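Local coordinates for magnetosome protein MamA (PDB 3AS8) that probably acts as a tetratricopeptide-repeat scaffold on the magnetosome, recognising copies of itself to build a larger protein complex, at residues A[128-133]-A[148-153]; A[108-113]-A[138-143]; A[38-43]-A[66-71]; A[26-31]-A[46-51]. All blocks are in the same frame, centred on the assembly; numbering follows the deposited sequence.

Contact 1 of 4, residues A[128-133]-A[148-153]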
loop_
_atom_site.group_PDB
_atom_site.type_symbol
_atom_site.label_atom_id
_atom_site.label_comp_id
_atom_site.label_asym_id
_atom_site.label_seq_id
_atom_site.Cartn_x
_atom_site.Cartn_y
_atom_site.Cartn_z
ATOM N N GLU A 128 15.173 11.908 -0.174
ATOM C CA GLU A 128 13.711 11.905 -0.260
ATOM C C GLU A 128 13.074 10.805 0.599
ATOM O O GLU A 128 11.978 11.040 1.210
ATOM C CB GLU A 128 13.237 11.802 -1.689
ATOM C CG GLU A 128 13.305 13.136 -2.440
ATOM C CD GLU A 128 14.715 13.501 -2.903
ATOM O OE1 GLU A 128 15.574 12.587 -2.947
ATOM O OE2 GLU A 128 14.983 14.692 -3.253
ATOM N N ALA A 129 13.740 9.629 0.693
ATOM C CA ALA A 129 13.202 8.545 1.510
ATOM C C ALA A 129 13.200 9.023 2.963
ATOM O O ALA A 129 12.245 8.833 3.694
ATOM C CB ALA A 129 14.076 7.274 1.363
ATOM N N ILE A 130 14.277 9.667 3.359
ATOM C CA ILE A 130 14.458 10.119 4.725
ATOM C C ILE A 130 13.404 11.154 5.091
ATOM O O ILE A 130 12.886 11.112 6.194
ATOM C CB ILE A 130 15.847 10.618 4.947
ATOM C CG1 ILE A 130 16.779 9.444 5.039
ATOM C CG2 ILE A 130 16.002 11.473 6.307
ATOM C CD1 ILE A 130 18.189 9.809 5.026
ATOM N N ASP A 131 13.139 12.077 4.200
ATOM C CA ASP A 131 12.036 13.031 4.326
ATOM C C ASP A 131 10.730 12.285 4.653
ATOM O O ASP A 131 10.019 12.608 5.611
ATOM C CB ASP A 131 11.872 13.828 3.014
ATOM C CG ASP A 131 12.975 14.905 2.786
ATOM O OD1 ASP A 131 12.935 15.490 1.704
ATOM O OD2 ASP A 131 13.854 15.174 3.653
ATOM N N SER A 132 10.418 11.254 3.879
ATOM C CA SER A 132 9.178 10.493 4.091
ATOM C C SER A 132 9.200 9.707 5.409
ATOM O O SER A 132 8.229 9.760 6.188
ATOM C CB SER A 132 8.902 9.568 2.859
ATOM O OG SER A 132 8.176 10.321 1.896
ATOM N N PHE A 133 10.307 9.038 5.710
ATOM C CA PHE A 133 10.498 8.375 7.000
ATOM C C PHE A 133 10.351 9.316 8.202
ATOM O O PHE A 133 9.710 8.981 9.181
ATOM C CB PHE A 133 11.836 7.614 7.115
ATOM C CG PHE A 133 12.003 6.453 6.169
ATOM C CD1 PHE A 133 10.992 5.510 5.988
ATOM C CD2 PHE A 133 13.208 6.271 5.459
ATOM C CE1 PHE A 133 11.174 4.412 5.135
ATOM C CE2 PHE A 133 13.372 5.177 4.598
ATOM C CZ PHE A 133 12.343 4.250 4.429
ATOM N N ARG A 148 15.301 2.749 12.024
ATOM C CA ARG A 148 16.188 1.794 11.364
ATOM C C ARG A 148 16.245 2.084 9.855
ATOM O O ARG A 148 17.307 2.134 9.261
ATOM C CB ARG A 148 15.746 0.371 11.678
ATOM C CG ARG A 148 16.592 -0.732 11.088
ATOM C CD ARG A 148 16.590 -2.025 11.967
ATOM N NE ARG A 148 16.408 -1.876 13.436
ATOM C CZ ARG A 148 17.372 -1.881 14.370
ATOM N NH1 ARG A 148 18.652 -1.921 14.048
ATOM N NH2 ARG A 148 17.048 -1.775 15.653
ATOM N N ALA A 149 15.093 2.310 9.248
ATOM C CA ALA A 149 15.021 2.614 7.826
ATOM C C ALA A 149 15.800 3.933 7.571
ATOM O O ALA A 149 16.540 4.052 6.596
ATOM C CB ALA A 149 13.518 2.727 7.336
ATOM N N ILE A 150 15.674 4.892 8.458
ATOM C CA ILE A 150 16.347 6.187 8.257
ATOM C C ILE A 150 17.866 5.998 8.400
ATOM O O ILE A 150 18.646 6.534 7.608
ATOM C CB ILE A 150 15.914 7.253 9.301
ATOM C CG1 ILE A 150 14.552 7.828 9.010
ATOM C CG2 ILE A 150 16.915 8.488 9.303
ATOM C CD1 ILE A 150 13.958 8.489 10.376
ATOM N N ALA A 151 18.279 5.207 9.403
ATOM C CA ALA A 151 19.722 4.856 9.598
ATOM C C ALA A 151 20.323 4.251 8.360
ATOM O O ALA A 151 21.399 4.628 7.899
ATOM C CB ALA A 151 19.866 3.854 10.763
ATOM N N TYR A 152 19.629 3.277 7.789
ATOM C CA TYR A 152 20.112 2.601 6.578
ATOM C C TYR A 152 20.207 3.558 5.376
ATOM O O TYR A 152 21.124 3.469 4.610
ATOM C CB TYR A 152 19.264 1.334 6.274
ATOM C CG TYR A 152 19.888 0.430 5.209
ATOM C CD1 TYR A 152 21.273 0.196 5.200
ATOM C CD2 TYR A 152 19.098 -0.201 4.196
ATOM C CE1 TYR A 152 21.868 -0.595 4.252
ATOM C CE2 TYR A 152 19.706 -1.034 3.224
ATOM C CZ TYR A 152 21.092 -1.212 3.275
ATOM O OH TYR A 152 21.763 -1.973 2.361
ATOM N N SER A 153 19.276 4.488 5.223
ATOM C CA SER A 153 19.319 5.382 4.084
ATOM C C SER A 153 20.573 6.299 4.251
ATOM O O SER A 153 21.310 6.545 3.321
ATOM C CB SER A 153 18.048 6.192 4.028
ATOM O OG SER A 153 16.848 5.470 3.715
#
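The CA atoms of Ile130 and Ile150 are the nearest pair between segments 128-133 and 148-153, which run antiparallel at 163° with their axes 9.5 Å apart. Phe133 does most of the reaching. Its CG stands anti to the carbonyl carbon (chi1 -64°), and the ring lays one face over the methyl of Ala149, whose CB sits 3.6 Å from the ring centroid, 15° off the normal, in a CH-pi contact. At the ring's edge and in its plane comes Ser153 OG, 3.6 Å from Phe133 CE2. At the base of the side chain, Phe133 CB presses against Ile150 CG1 at 3.3 Å, a tight fit, the two side chains sliding past each other in opposite directions. A turn away, Ile130 CG1 lies 3.6 Å from Ser153 CB, while the CG2 methyls of Ile130 and Ile150 meet more loosely at 4.3 Å. Ser153 OG, beside all this carbon, hydrogen-bonds to Asp121 of helix 110-122, and Phe133 also touches Val146. This is the packing of successive antiparallel helices in a TPR array. With no hydrogen bond passing between the segments, apolar shape matching joins them, and the one hydroxyl at the interface is satisfied by a third helix.

Contact 2 of 4, residues A[108-113]-A[138-143]. With SO4 (sulfate ion), chain B.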
loop_
_atom_site.group_PDB
_atom_site.type_symbol
_atom_site.label_atom_id
_atom_site.label_comp_id
_atom_site.label_asym_id
_atom_site.label_seq_id
_atom_site.Cartn_x
_atom_site.Cartn_y
_atom_site.Cartn_z
ATOM N N VAL A 108 -2.712 11.096 7.643
ATOM C CA VAL A 108 -2.518 10.326 8.859
ATOM C C VAL A 108 -2.313 8.836 8.625
ATOM O O VAL A 108 -2.245 8.065 9.576
ATOM C CB VAL A 108 -3.542 10.682 9.963
ATOM C CG1 VAL A 108 -3.256 12.155 10.425
ATOM C CG2 VAL A 108 -5.065 10.478 9.536
ATOM N N ASN A 109 -2.157 8.446 7.356
ATOM C CA ASN A 109 -1.954 7.048 6.993
ATOM C C ASN A 109 -0.457 6.723 7.086
ATOM O O ASN A 109 0.352 7.134 6.230
ATOM C CB ASN A 109 -2.519 6.758 5.603
ATOM C CG ASN A 109 -2.478 5.332 5.261
ATOM O OD1 ASN A 109 -1.541 4.633 5.621
ATOM N ND2 ASN A 109 -3.541 4.840 4.563
ATOM N N PHE A 110 -0.086 6.041 8.157
ATOM C CA PHE A 110 1.311 5.734 8.444
ATOM C C PHE A 110 1.910 4.765 7.420
ATOM O O PHE A 110 2.951 5.029 6.891
ATOM C CB PHE A 110 1.459 5.146 9.841
ATOM C CG PHE A 110 2.847 4.602 10.137
ATOM C CD1 PHE A 110 3.834 5.424 10.671
ATOM C CD2 PHE A 110 3.159 3.276 9.875
ATOM C CE1 PHE A 110 5.080 4.893 10.945
ATOM C CE2 PHE A 110 4.429 2.752 10.127
ATOM C CZ PHE A 110 5.362 3.549 10.645
ATOM N N ASN A 111 1.252 3.633 7.174
ATOM C CA ASN A 111 1.730 2.638 6.251
ATOM C C ASN A 111 2.028 3.230 4.897
ATOM O O ASN A 111 3.030 2.914 4.313
ATOM C CB ASN A 111 0.800 1.410 6.115
ATOM C CG ASN A 111 1.486 0.239 5.455
ATOM O OD1 ASN A 111 2.621 -0.084 5.800
ATOM N ND2 ASN A 111 0.850 -0.344 4.438
ATOM N N VAL A 112 1.123 4.001 4.353
ATOM C CA VAL A 112 1.348 4.620 3.039
ATOM C C VAL A 112 2.634 5.452 3.025
ATOM O O VAL A 112 3.510 5.290 2.149
ATOM C CB VAL A 112 0.124 5.442 2.563
ATOM C CG1 VAL A 112 0.527 6.442 1.393
ATOM C CG2 VAL A 112 -1.030 4.547 2.057
ATOM N N ARG A 113 2.870 6.253 4.066
ATOM C CA ARG A 113 4.042 7.120 4.073
ATOM C C ARG A 113 5.290 6.269 4.264
ATOM O O ARG A 113 6.309 6.534 3.663
ATOM C CB ARG A 113 3.944 8.129 5.253
ATOM C CG ARG A 113 5.119 9.041 5.429
ATOM C CD ARG A 113 5.456 9.842 4.218
ATOM N NE ARG A 113 4.519 10.929 3.981
ATOM C CZ ARG A 113 4.651 11.855 3.029
ATOM N NH1 ARG A 113 3.774 12.824 2.952
ATOM N NH2 ARG A 113 5.678 11.890 2.213
ATOM N N GLY A 138 6.754 11.199 12.641
ATOM C CA GLY A 138 5.834 12.137 13.327
ATOM C C GLY A 138 4.523 11.473 13.698
ATOM O O GLY A 138 3.925 11.799 14.720
ATOM N N LEU A 139 4.045 10.586 12.812
ATOM C CA LEU A 139 2.800 9.852 13.028
ATOM C C LEU A 139 2.908 8.794 14.145
ATOM O O LEU A 139 1.925 8.583 14.910
ATOM C CB LEU A 139 2.342 9.238 11.681
ATOM C CG LEU A 139 1.883 10.221 10.594
ATOM C CD1 LEU A 139 1.562 9.437 9.258
ATOM C CD2 LEU A 139 0.610 10.924 11.102
ATOM N N ARG A 140 4.065 8.101 14.212
ATOM C CA ARG A 140 4.272 7.055 15.203
ATOM C C ARG A 140 5.712 7.109 15.657
ATOM O O ARG A 140 6.559 6.397 15.123
ATOM C CB ARG A 140 4.024 5.660 14.661
ATOM C CG ARG A 140 2.610 5.365 14.188
ATOM C CD ARG A 140 2.473 3.917 13.903
ATOM N NE ARG A 140 1.196 3.603 13.254
ATOM C CZ ARG A 140 0.954 2.470 12.598
ATOM N NH1 ARG A 140 1.841 1.490 12.589
ATOM N NH2 ARG A 140 -0.225 2.276 12.056
ATOM N N PRO A 141 5.985 7.942 16.658
ATOM C CA PRO A 141 7.341 8.206 17.020
ATOM C C PRO A 141 8.002 7.041 17.754
ATOM O O PRO A 141 9.191 7.142 18.040
ATOM C CB PRO A 141 7.232 9.361 18.027
ATOM C CG PRO A 141 5.923 9.953 17.841
ATOM C CD PRO A 141 5.031 8.958 17.189
ATOM N N ASN A 142 7.199 6.069 18.150
ATOM C CA ASN A 142 7.750 4.916 18.848
ATOM C C ASN A 142 7.953 3.698 17.901
ATOM O O ASN A 142 8.301 2.602 18.354
ATOM C CB ASN A 142 6.966 4.567 20.143
ATOM C CG ASN A 142 7.316 5.484 21.307
ATOM O OD1 ASN A 142 8.077 6.466 21.169
ATOM N ND2 ASN A 142 6.766 5.165 22.485
ATOM N N GLU A 143 7.851 3.928 16.599
ATOM C CA GLU A 143 8.189 2.885 15.604
ATOM C C GLU A 143 9.719 2.812 15.326
ATOM O O GLU A 143 10.307 3.565 14.516
ATOM C CB GLU A 143 7.371 3.019 14.317
ATOM C CG GLU A 143 5.908 2.684 14.433
ATOM C CD GLU A 143 5.497 1.236 14.034
ATOM O OE1 GLU A 143 6.360 0.346 13.791
ATOM O OE2 GLU A 143 4.253 0.987 13.982
HETATM S S SO4 B . 0.491 -0.877 9.854
HETATM O O1 SO4 B . 0.303 -2.104 10.663
HETATM O O2 SO4 B . 1.799 -0.275 10.227
HETATM O O3 SO4 B . 0.450 -1.260 8.440
HETATM O O4 SO4 B . -0.550 0.133 10.058
#
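Arg140 lies over Phe110, and its side chain can be followed across the ring. CB begins near the rim, 3.9 Å from Phe110 CE1. CG, anti to the carbonyl carbon of its own residue (chi1 -63°), then passes Phe110 CD1. CD comes over the face, 3.9 Å from the ring centroid and 14° off the normal, a CH-pi contact. The chain is extended from CG to NE, and NE lies near Phe110 CG. The guanidinium stacks flat on the ring, planes 9° apart and centres separated by 4.2 Å. At the tip, NH1 has two acceptors: Glu143 OE2 at 2.8 Å, in a salt bridge met on the anti side and tilted out of the carboxylate plane, and O2 of a sulfate at 2.9 Å. NH2 gives a hydrogen bond to sulfate O4. The sulfate, probably from the crystallisation liquor, also packs O3 against the side chain of Asn111.

The two segments are the open end of the antiparallel hairpin of helices 110-122 and 126-139, in a protein of the TPR family; the chain leaves the second of these through a type I turn from Arg140 to Glu143. Asn109 is the N-cap of helix 110-122, its OD1 accepting from Val112 N, with the donor above the carbonyl plane. Leu139 packs at the edge of the Phe110 ring with its CB; its CD1 lies 3.8 Å from Phe110 CA, and CD2 reaches Val108 CA. Phe110 CZ meets Glu143 CG at 3.9 Å, and the ring also touches Ala136, Lys145 and Val146.

Contact 3 of 4, residues A[38-43]-A[66-71]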
loop_
_atom_site.group_PDB
_atom_site.type_symbol
_atom_site.label_atom_id
_atom_site.label_comp_id
_atom_site.label_asym_id
_atom_site.label_seq_id
_atom_site.Cartn_x
_atom_site.Cartn_y
_atom_site.Cartn_z
ATOM N N ASP A 38 -15.536 -3.514 -21.484
ATOM C CA ASP A 38 -16.131 -2.496 -22.412
ATOM C C ASP A 38 -17.145 -1.604 -21.703
ATOM O O ASP A 38 -17.166 -0.393 -21.952
ATOM C CB ASP A 38 -16.825 -3.105 -23.628
ATOM C CG ASP A 38 -16.201 -4.392 -24.061
ATOM O OD1 ASP A 38 -16.803 -5.448 -23.725
ATOM O OD2 ASP A 38 -15.115 -4.331 -24.701
ATOM N N ALA A 39 -17.981 -2.200 -20.835
ATOM C CA ALA A 39 -18.901 -1.420 -19.991
ATOM C C ALA A 39 -18.233 -1.327 -18.618
ATOM O O ALA A 39 -18.737 -1.838 -17.602
ATOM C CB ALA A 39 -20.288 -2.074 -19.913
ATOM N N PHE A 40 -17.092 -0.655 -18.595
ATOM C CA PHE A 40 -16.276 -0.569 -17.382
ATOM C C PHE A 40 -16.913 0.074 -16.091
ATOM O O PHE A 40 -17.375 1.201 -16.128
ATOM C CB PHE A 40 -14.968 0.119 -17.716
ATOM C CG PHE A 40 -13.920 -0.117 -16.677
ATOM C CD1 PHE A 40 -13.201 -1.318 -16.663
ATOM C CD2 PHE A 40 -13.716 0.816 -15.644
ATOM C CE1 PHE A 40 -12.265 -1.557 -15.684
ATOM C CE2 PHE A 40 -12.764 0.570 -14.655
ATOM C CZ PHE A 40 -12.056 -0.601 -14.678
ATOM N N ASP A 41 -16.844 -0.631 -14.943
ATOM C CA ASP A 41 -17.438 -0.205 -13.638
ATOM C C ASP A 41 -16.340 -0.201 -12.577
ATOM O O ASP A 41 -15.821 -1.281 -12.268
ATOM C CB ASP A 41 -18.525 -1.215 -13.275
ATOM C CG ASP A 41 -19.213 -0.975 -11.895
ATOM O OD1 ASP A 41 -18.633 -0.500 -10.869
ATOM O OD2 ASP A 41 -20.403 -1.335 -11.825
ATOM N N VAL A 42 -15.990 0.981 -12.022
ATOM C CA VAL A 42 -14.736 1.123 -11.201
ATOM C C VAL A 42 -14.871 0.353 -9.891
ATOM O O VAL A 42 -13.917 -0.272 -9.419
ATOM C CB VAL A 42 -14.304 2.615 -10.942
ATOM C CG1 VAL A 42 -15.299 3.367 -10.124
ATOM C CG2 VAL A 42 -12.943 2.689 -10.220
ATOM N N GLU A 43 -16.074 0.304 -9.353
ATOM C CA GLU A 43 -16.282 -0.345 -8.049
ATOM C C GLU A 43 -16.188 -1.882 -8.168
ATOM O O GLU A 43 -15.669 -2.555 -7.251
ATOM C CB GLU A 43 -17.618 0.142 -7.530
ATOM C CG GLU A 43 -17.705 0.363 -6.057
ATOM C CD GLU A 43 -16.640 1.253 -5.477
ATOM O OE1 GLU A 43 -16.067 0.830 -4.445
ATOM O OE2 GLU A 43 -16.387 2.356 -6.005
ATOM N N GLU A 66 -5.063 -1.145 -12.468
ATOM C CA GLU A 66 -4.483 -0.180 -13.402
ATOM C C GLU A 66 -5.563 0.397 -14.359
ATOM O O GLU A 66 -5.570 1.583 -14.644
ATOM C CB GLU A 66 -3.372 -0.875 -14.224
ATOM C CG GLU A 66 -2.064 -1.204 -13.468
ATOM C CD GLU A 66 -1.038 -2.161 -14.196
ATOM O OE1 GLU A 66 0.112 -2.361 -13.639
ATOM O OE2 GLU A 66 -1.342 -2.762 -15.285
ATOM N N ARG A 67 -6.399 -0.493 -14.911
ATOM C CA ARG A 67 -7.537 -0.087 -15.725
ATOM C C ARG A 67 -8.465 0.875 -14.868
ATOM O O ARG A 67 -8.984 1.865 -15.352
ATOM C CB ARG A 67 -8.261 -1.355 -16.243
ATOM C CG ARG A 67 -8.894 -1.219 -17.590
ATOM C CD ARG A 67 -9.397 -2.544 -18.148
ATOM N NE ARG A 67 -8.356 -3.557 -18.056
ATOM C CZ ARG A 67 -7.469 -3.807 -19.017
ATOM N NH1 ARG A 67 -7.503 -3.126 -20.172
ATOM N NH2 ARG A 67 -6.542 -4.733 -18.812
ATOM N N SER A 68 -8.670 0.572 -13.595
ATOM C CA SER A 68 -9.462 1.414 -12.690
ATOM C C SER A 68 -8.884 2.817 -12.510
ATOM O O SER A 68 -9.588 3.857 -12.674
ATOM C CB SER A 68 -9.563 0.742 -11.326
ATOM O OG SER A 68 -10.215 -0.557 -11.469
ATOM N N ILE A 69 -7.591 2.851 -12.170
ATOM C CA ILE A 69 -6.926 4.147 -11.951
ATOM C C ILE A 69 -6.882 4.922 -13.288
ATOM O O ILE A 69 -6.897 6.122 -13.260
ATOM C CB ILE A 69 -5.543 4.036 -11.239
ATOM C CG1 ILE A 69 -5.302 5.244 -10.273
ATOM C CG2 ILE A 69 -4.413 3.950 -12.244
ATOM C CD1 ILE A 69 -6.384 5.473 -9.120
ATOM N N ALA A 70 -6.887 4.248 -14.437
ATOM C CA ALA A 70 -7.016 4.971 -15.728
ATOM C C ALA A 70 -8.415 5.624 -15.889
ATOM O O ALA A 70 -8.570 6.699 -16.432
ATOM C CB ALA A 70 -6.658 4.050 -16.939
ATOM N N ASP A 71 -9.444 4.948 -15.423
ATOM C CA ASP A 71 -10.824 5.413 -15.523
ATOM C C ASP A 71 -11.207 6.461 -14.453
ATOM O O ASP A 71 -12.076 7.332 -14.651
ATOM C CB ASP A 71 -11.706 4.179 -15.330
ATOM C CG ASP A 71 -13.183 4.500 -15.360
ATOM O OD1 ASP A 71 -13.659 4.899 -16.427
ATOM O OD2 ASP A 71 -13.869 4.355 -14.319
HETATM O O HOH W 1 -16.625 2.951 -13.608
#
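Phe40 reaches from the turn ahead of helix 42-54 onto the last turns of helix 58-71, across the mouth of a helical hairpin in the tetratricopeptide-repeat array. Van der Waals packing makes up most of the contact. With CG anti to the backbone N (chi1 -162°), the ring of Phe40 enters between Arg67 and Asp71. Its CE1 meets the aliphatic part of Arg67 at CG, 3.9 Å away, and its CD2 lies 3.7 Å from Asp71 CG, with the ring and carboxylate planes turned 66° apart. Farthest in, Phe40 CZ comes 3.7 Å from Ser68 OG, which is at the ring edge and in its plane. Val42 packs on Ser68, its CG2 4.1 Å from Ser68 CB.

The polar groups are held mostly by partners of their own. Ser68 OG is hydrogen-bonded to Leu64 O one turn back, and the guanidinium of Arg67 forms a salt bridge with Glu63. Asp41, at the N-cap of helix 42-54, accepts weakly from Glu43 N and also from Val44 N through OD1, while its OD2 pairs with Arg12.

No direct hydrogen bond joins the two segments, but one water does. It donates to Phe40 O and to Asp71 OD2, each 3.2 Å away.

Contact 4 of 4, residues A[26-31]-A[46-51]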
loop_
_atom_site.group_PDB
_atom_site.type_symbol
_atom_site.label_atom_id
_atom_site.label_comp_id
_atom_site.label_asym_id
_atom_site.label_seq_id
_atom_site.Cartn_x
_atom_site.Cartn_y
_atom_site.Cartn_z
ATOM N N GLU A 26 -15.229 -15.922 -2.847
ATOM C CA GLU A 26 -16.625 -15.823 -3.295
ATOM C C GLU A 26 -16.769 -14.526 -4.061
ATOM O O GLU A 26 -17.541 -14.473 -5.020
ATOM C CB GLU A 26 -17.588 -15.929 -2.109
ATOM C CG GLU A 26 -17.690 -17.378 -1.523
ATOM C CD GLU A 26 -18.294 -17.472 -0.157
ATOM O OE1 GLU A 26 -17.718 -16.947 0.849
ATOM O OE2 GLU A 26 -19.357 -18.095 -0.088
ATOM N N ALA A 27 -16.027 -13.479 -3.679
ATOM C CA ALA A 27 -15.990 -12.225 -4.487
ATOM C C ALA A 27 -15.479 -12.422 -5.930
ATOM O O ALA A 27 -16.006 -11.824 -6.873
ATOM C CB ALA A 27 -15.150 -11.080 -3.789
ATOM N N VAL A 28 -14.442 -13.239 -6.103
ATOM C CA VAL A 28 -13.969 -13.589 -7.469
ATOM C C VAL A 28 -15.070 -14.310 -8.224
ATOM O O VAL A 28 -15.368 -13.928 -9.347
ATOM C CB VAL A 28 -12.689 -14.474 -7.461
ATOM C CG1 VAL A 28 -12.241 -14.868 -8.927
ATOM C CG2 VAL A 28 -11.602 -13.764 -6.728
ATOM N N VAL A 29 -15.636 -15.354 -7.613
ATOM C CA VAL A 29 -16.689 -16.130 -8.273
ATOM C C VAL A 29 -17.853 -15.241 -8.776
ATOM O O VAL A 29 -18.298 -15.357 -9.901
ATOM C CB VAL A 29 -17.258 -17.258 -7.368
ATOM C CG1 VAL A 29 -18.514 -17.822 -7.994
ATOM C CG2 VAL A 29 -16.150 -18.407 -7.109
ATOM N N MET A 30 -18.365 -14.386 -7.930
ATOM C CA MET A 30 -19.470 -13.493 -8.311
ATOM C C MET A 30 -19.049 -12.386 -9.255
ATOM O O MET A 30 -19.745 -12.107 -10.255
ATOM C CB MET A 30 -20.130 -12.873 -7.074
ATOM C CG MET A 30 -20.849 -13.837 -6.073
ATOM S SD MET A 30 -22.287 -14.653 -6.790
ATOM C CE MET A 30 -21.672 -16.288 -7.079
ATOM N N LEU A 31 -17.974 -11.678 -8.948
ATOM C CA LEU A 31 -17.657 -10.458 -9.747
ATOM C C LEU A 31 -17.156 -10.778 -11.142
ATOM O O LEU A 31 -17.338 -9.980 -12.066
ATOM C CB LEU A 31 -16.766 -9.450 -9.007
ATOM C CG LEU A 31 -17.322 -8.725 -7.754
ATOM C CD1 LEU A 31 -16.225 -7.947 -6.960
ATOM C CD2 LEU A 31 -18.615 -7.942 -7.968
ATOM N N LEU A 46 -12.306 -2.489 -8.866
ATOM C CA LEU A 46 -11.586 -2.325 -7.634
ATOM C C LEU A 46 -11.722 -3.527 -6.704
ATOM O O LEU A 46 -10.716 -4.038 -6.185
ATOM C CB LEU A 46 -12.070 -1.121 -6.924
ATOM C CG LEU A 46 -11.634 -0.997 -5.451
ATOM C CD1 LEU A 46 -10.041 -0.917 -5.314
ATOM C CD2 LEU A 46 -12.248 0.202 -4.776
ATOM N N HIS A 47 -12.959 -3.970 -6.478
ATOM C CA HIS A 47 -13.182 -5.103 -5.609
ATOM C C HIS A 47 -12.698 -6.446 -6.186
ATOM O O HIS A 47 -12.128 -7.270 -5.466
ATOM C CB HIS A 47 -14.615 -5.035 -5.102
ATOM C CG HIS A 47 -14.802 -3.928 -4.112
ATOM N ND1 HIS A 47 -15.277 -2.669 -4.456
ATOM C CD2 HIS A 47 -14.425 -3.844 -2.811
ATOM C CE1 HIS A 47 -15.262 -1.894 -3.380
ATOM N NE2 HIS A 47 -14.761 -2.581 -2.371
ATOM N N LEU A 48 -12.848 -6.651 -7.493
ATOM C CA LEU A 48 -12.343 -7.866 -8.093
ATOM C C LEU A 48 -10.818 -7.866 -8.173
ATOM O O LEU A 48 -10.182 -8.920 -8.091
ATOM C CB LEU A 48 -12.949 -8.070 -9.493
ATOM C CG LEU A 48 -12.502 -9.263 -10.346
ATOM C CD1 LEU A 48 -12.725 -10.700 -9.661
ATOM C CD2 LEU A 48 -13.355 -9.140 -11.654
ATOM N N GLY A 49 -10.247 -6.703 -8.438
ATOM C CA GLY A 49 -8.784 -6.489 -8.362
ATOM C C GLY A 49 -8.266 -6.904 -6.991
ATOM O O GLY A 49 -7.371 -7.701 -6.923
ATOM N N ILE A 50 -8.839 -6.353 -5.935
ATOM C CA ILE A 50 -8.502 -6.704 -4.522
ATOM C C ILE A 50 -8.611 -8.201 -4.320
ATOM O O ILE A 50 -7.684 -8.852 -3.872
ATOM C CB ILE A 50 -9.395 -5.918 -3.541
ATOM C CG1 ILE A 50 -8.988 -4.445 -3.437
ATOM C CG2 ILE A 50 -9.393 -6.476 -2.027
ATOM C CD1 ILE A 50 -9.916 -3.643 -2.402
ATOM N N ALA A 51 -9.729 -8.762 -4.735
ATOM C CA ALA A 51 -9.998 -10.206 -4.617
ATOM C C ALA A 51 -9.021 -11.079 -5.382
ATOM O O ALA A 51 -8.607 -12.123 -4.859
ATOM C CB ALA A 51 -11.472 -10.525 -5.034
#
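Leu31 and Leu48 meet between helices 24-31 and 42-54, with CB atoms 4.1 Å apart. The two side chains leave their backbones differently. Leu31 has CG anti to the carbonyl carbon (chi1 -66°), and its CD1 ends 3.7 Å from Leu48 N, with His47 CB beside it; Leu31 and His47 cross obliquely. Leu48 instead has CG anti to the backbone N (chi1 177°), and its CD1 lies 3.8 Å from Val28 CA while CD2 nears the Leu31 carbonyl. Each leucine thus lies against the other helix's backbone. Farther along, the methyl of Ala51 meets Val28 and Ala27: Ala51 CB is 3.7 Å from Val28 CG2 and 3.9 Å from Ala27 CB, and the helix axes of the two segments pass 8.9 Å apart at an angle of 136°. The touching side-chain atoms are all carbon, and no hydrogen bond crosses. The His47 ring points away from the interface, and its ND1 bonds to Glu43 O in its own helix. Around the pair, helix 5-20 covers Ala27 through Ala19 and touches His47 through Lys20; Leu46 packs on helices 58-71 and 76-88, while Leu48 also reaches Leu64 of helix 58-71 and Tyr35 of the connecting loop.

Overall arrangement
The four contacts form two pairs on opposite sides of the chain's centre. Contacts 3 and 4 share helix 42-54, their centres 14 Å apart, and touch by packing where Ser68 OG lies 3.9 Å from Leu46 N. Contacts 1 and 2 share helix 126-139, with centres 13 Å apart, and are joined by a probable hydrogen bond between Ser132 OG and Arg113 NH2 at 3.0 Å. Within each pair the shared helix packs on the helix before it and the helix after it in the chain. Between the pairs, centres are 30 to 36 Å apart and nothing touches. The sulfate sits at contact 2.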